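DyP (Bjerkandera adusta, PDB 3VXJ) is a haem-containing dye-decolorizing peroxidase that probably uses hydrogen peroxide to oxidise dyes and phenolic compounds. Local coordinates at residues M19-E24 and L64-L69. Numbering follows the deposited sequence.
Sequences MKKQKE and LAFVNL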
ATOM      1  N   MET A  19       3.601   2.104  11.226  1.00 17.92           N
ATOM      2  CA  MET A  19       3.223   1.607  12.553  1.00 17.83           C
ATOM      3  C   MET A  19       3.754   0.205  12.845  1.00 18.62           C
ATOM      4  O   MET A  19       4.160  -0.080  13.977  1.00 18.82           O
ATOM      5  CB  MET A  19       1.708   1.656  12.743  1.00 16.26           C
ATOM      6  CG  MET A  19       1.149   3.065  12.859  1.00 16.60           C
ATOM      7  SD  MET A  19      -0.608   3.049  13.207  1.00 15.63           S
ATOM      8  CE  MET A  19      -0.926   4.805  13.349  1.00 15.27           C
ATOM      9  N   LYS A  20       3.766  -0.659  11.829  1.00 19.02           N
ATOM     10  CA  LYS A  20       4.261  -2.046  11.964  1.00 19.62           C
ATOM     11  C   LYS A  20       3.642  -2.786  13.157  1.00 19.15           C
ATOM     12  O   LYS A  20       4.285  -3.627  13.787  1.00 19.65           O
ATOM     13  CB  LYS A  20       5.792  -2.092  12.051  1.00 21.27           C
ATOM     14  CG  LYS A  20       6.521  -1.506  10.855  1.00 22.52           C
ATOM     15  CD  LYS A  20       8.013  -1.791  10.938  1.00 26.44           C
ATOM     16  CE  LYS A  20       8.795  -0.954   9.936  1.00 28.49           C
ATOM     17  NZ  LYS A  20       8.348  -1.182   8.530  1.00 30.00           N
ATOM     18  N   LYS A  21       2.391  -2.466  13.460  1.00 17.85           N
ATOM     19  CA  LYS A  21       1.675  -3.132  14.536  1.00 17.46           C
ATOM     20  C   LYS A  21       0.914  -4.344  14.014  1.00 16.80           C
ATOM     21  O   LYS A  21       0.479  -4.362  12.859  1.00 16.90           O
ATOM     22  CB  LYS A  21       0.719  -2.155  15.227  1.00 17.13           C
ATOM     23  CG  LYS A  21       1.408  -1.136  16.127  1.00 18.26           C
ATOM     24  CD  LYS A  21       1.996  -1.767  17.382  1.00 20.33           C
ATOM     25  CE  LYS A  21       1.988  -0.775  18.524  1.00 22.66           C
ATOM     26  NZ  LYS A  21       2.633  -1.314  19.747  1.00 24.19           N
ATOM     27  N   GLN A  22       0.757  -5.349  14.872  1.00 16.42           N
ATOM     28  CA  GLN A  22       0.070  -6.591  14.503  1.00 15.86           C
ATOM     29  C   GLN A  22      -1.408  -6.400  14.144  1.00 14.12           C
ATOM     30  O   GLN A  22      -1.956  -7.165  13.349  1.00 13.35           O
ATOM     31  CB  GLN A  22       0.210  -7.625  15.625  1.00 17.16           C
ATOM     32  CG  GLN A  22       1.604  -8.257  15.743  1.00 21.13           C
ATOM     33  CD  GLN A  22       1.804  -9.423  14.792  1.00 26.00           C
ATOM     34  OE1 GLN A  22       1.017 -10.372  14.778  1.00 27.94           O
ATOM     35  NE2 GLN A  22       2.864  -9.359  13.990  1.00 28.67           N
ATOM     36  N   LYS A  23      -2.050  -5.394  14.740  1.00 11.83           N
ATOM     37  CA  LYS A  23      -3.464  -5.110  14.488  1.00 11.36           C
ATOM     38  C   LYS A  23      -3.606  -3.656  14.079  1.00 10.35           C
ATOM     39  O   LYS A  23      -2.868  -2.799  14.555  1.00 10.46           O
ATOM     40  CB  LYS A  23      -4.311  -5.355  15.741  1.00 11.85           C
ATOM     41  CG  LYS A  23      -4.045  -6.664  16.492  1.00 12.01           C
ATOM     42  CD  LYS A  23      -4.420  -7.887  15.668  1.00 12.85           C
ATOM     43  CE  LYS A  23      -4.246  -9.148  16.492  1.00 14.29           C
ATOM     44  NZ  LYS A  23      -4.574 -10.395  15.734  1.00 17.09           N
ATOM     45  N   GLU A  24      -4.546  -3.364  13.191  1.00  9.51           N
ATOM     46  CA  GLU A  24      -4.802  -1.970  12.854  1.00  9.48           C
ATOM     47  C   GLU A  24      -6.274  -1.783  12.550  1.00  9.27           C
ATOM     48  O   GLU A  24      -6.906  -2.684  11.981  1.00 10.86           O
ATOM     49  CB  GLU A  24      -3.944  -1.536  11.660  1.00  9.62           C
ATOM     50  CG  GLU A  24      -3.929  -0.039  11.386  1.00 11.09           C
ATOM     51  CD  GLU A  24      -3.046   0.331  10.213  1.00 12.28           C
ATOM     52  OE1 GLU A  24      -2.496  -0.572   9.545  1.00 15.44           O
ATOM     53  OE2 GLU A  24      -2.914   1.538   9.939  1.00 10.36           O
ATOM     54  N   LEU A  64       0.559   1.973  24.076  1.00 29.34           N
ATOM     55  CA  LEU A  64      -0.034   0.691  23.722  1.00 27.98           C
ATOM     56  C   LEU A  64      -0.633   0.722  22.317  1.00 24.32           C
ATOM     57  O   LEU A  64      -0.690  -0.298  21.639  1.00 24.71           O
ATOM     58  CB  LEU A  64      -1.103   0.308  24.741  1.00 30.93           C
ATOM     59  CG  LEU A  64      -1.689  -1.099  24.627  1.00 32.07           C
ATOM     60  CD1 LEU A  64      -0.609  -2.166  24.801  1.00 37.07           C
ATOM     61  CD2 LEU A  64      -2.777  -1.275  25.665  1.00 37.54           C
ATOM     62  N   ALA A  65      -1.080   1.900  21.895  1.00 21.68           N
ATOM     63  CA  ALA A  65      -1.564   2.086  20.538  1.00 19.19           C
ATOM     64  C   ALA A  65      -1.013   3.362  19.926  1.00 17.58           C
ATOM     65  O   ALA A  65      -0.794   4.360  20.612  1.00 19.25           O
ATOM     66  CB  ALA A  65      -3.088   2.075  20.501  1.00 21.47           C
ATOM     67  N   PHE A  66      -0.792   3.308  18.616  1.00 13.37           N
ATOM     68  CA  PHE A  66      -0.409   4.468  17.833  1.00 12.39           C
ATOM     69  C   PHE A  66      -1.663   4.970  17.146  1.00 10.90           C
ATOM     70  O   PHE A  66      -2.472   4.171  16.662  1.00 10.86           O
ATOM     71  CB  PHE A  66       0.613   4.087  16.755  1.00 12.62           C
ATOM     72  CG  PHE A  66       1.844   3.384  17.276  1.00 13.06           C
ATOM     73  CD1 PHE A  66       2.378   3.686  18.530  1.00 13.95           C
ATOM     74  CD2 PHE A  66       2.491   2.431  16.489  1.00 15.38           C
ATOM     75  CE1 PHE A  66       3.526   3.040  18.995  1.00 16.34           C
ATOM     76  CE2 PHE A  66       3.644   1.780  16.947  1.00 16.40           C
ATOM     77  CZ  PHE A  66       4.160   2.088  18.205  1.00 16.65           C
ATOM     78  N   VAL A  67      -1.826   6.287  17.072  1.00 10.14           N
ATOM     79  CA  VAL A  67      -2.950   6.855  16.319  1.00  9.71           C
ATOM     80  C   VAL A  67      -2.473   7.929  15.349  1.00  9.05           C
ATOM     81  O   VAL A  67      -1.688   8.803  15.704  1.00  8.66           O
ATOM     82  CB  VAL A  67      -4.063   7.438  17.237  1.00  9.31           C
ATOM     83  CG1 VAL A  67      -5.303   7.805  16.399  1.00  9.89           C
ATOM     84  CG2 VAL A  67      -4.432   6.442  18.340  1.00  9.61           C
ATOM     85  N   ASN A  68      -2.927   7.815  14.101  1.00  8.42           N
ATOM     86  CA  ASN A  68      -2.753   8.854  13.098  1.00  8.23           C
ATOM     87  C   ASN A  68      -4.127   9.262  12.560  1.00  7.90           C
ATOM     88  O   ASN A  68      -5.121   8.560  12.769  1.00  8.21           O
ATOM     89  CB  ASN A  68      -1.844   8.378  11.961  1.00  8.72           C
ATOM     90  CG  ASN A  68      -0.341   8.435  12.301  1.00  8.58           C
ATOM     91  OD1 ASN A  68       0.481   8.141  11.434  1.00  9.98           O
ATOM     92  ND2 ASN A  68       0.025   8.784  13.553  1.00  8.90           N
ATOM     93  N   LEU A  69      -4.178  10.400  11.872  1.00  7.97           N
ATOM     94  CA  LEU A  69      -5.442  11.002  11.476  1.00  8.15           C
ATOM     95  C   LEU A  69      -5.314  11.725  10.144  1.00  8.04           C
ATOM     96  O   LEU A  69      -4.456  12.597   9.971  1.00  8.33           O
ATOM     97  CB  LEU A  69      -5.933  11.964  12.570  1.00  9.28           C
ATOM     98  CG  LEU A  69      -7.175  12.832  12.319  1.00  8.75           C
ATOM     99  CD1 LEU A  69      -8.431  11.989  12.103  1.00 10.11           C
ATOM    100  CD2 LEU A  69      -7.373  13.768  13.493  1.00 10.37           C
TER
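K21 sets its CE over one face of the F66 ring, the two side chains crossing at about a right angle. The bend at chi2 (-70°) puts CD above the ring plane but outside the rim, 3.9 Å from K21 CD to F66 CE2, with CG likewise beyond the rim on that side; CE then sits over the face, displaced toward the rim, 3.7 Å from the ring centroid in a CH-pi contact. NZ follows at 4.5 Å from the same centroid, an off-centre cation-pi interaction, and has a long, weak ion pair with D126 as well. An alanine in place of K21 would probably leave that ring face without its CH-pi and cation-pi partner and D126 without this distant positive charge. M19 meets F66 differently: its carbonyl O lies in the ring plane, 3.5 Å from CE2 at the edge, while its side chain runs antiparallel to that of F66, alongside CB. Here the antiparallel sheet of the first of the two ferredoxin-like domains of a DyP peroxidase is bridged across a strand: 65-71 is an outermost strand, separated from 23-31 by 119-125, and the loop leading into 23-31 reaches over to it. Extended beyond CG, the M19 chain carries CE past F66 CB, at 3.8 Å, to pack against N68 CG, also at 3.8 Å. The N68 amide is held by ND2 bonding to V67 O (2.7 Å) and to T50 O, while OD1 accepts from D14 N.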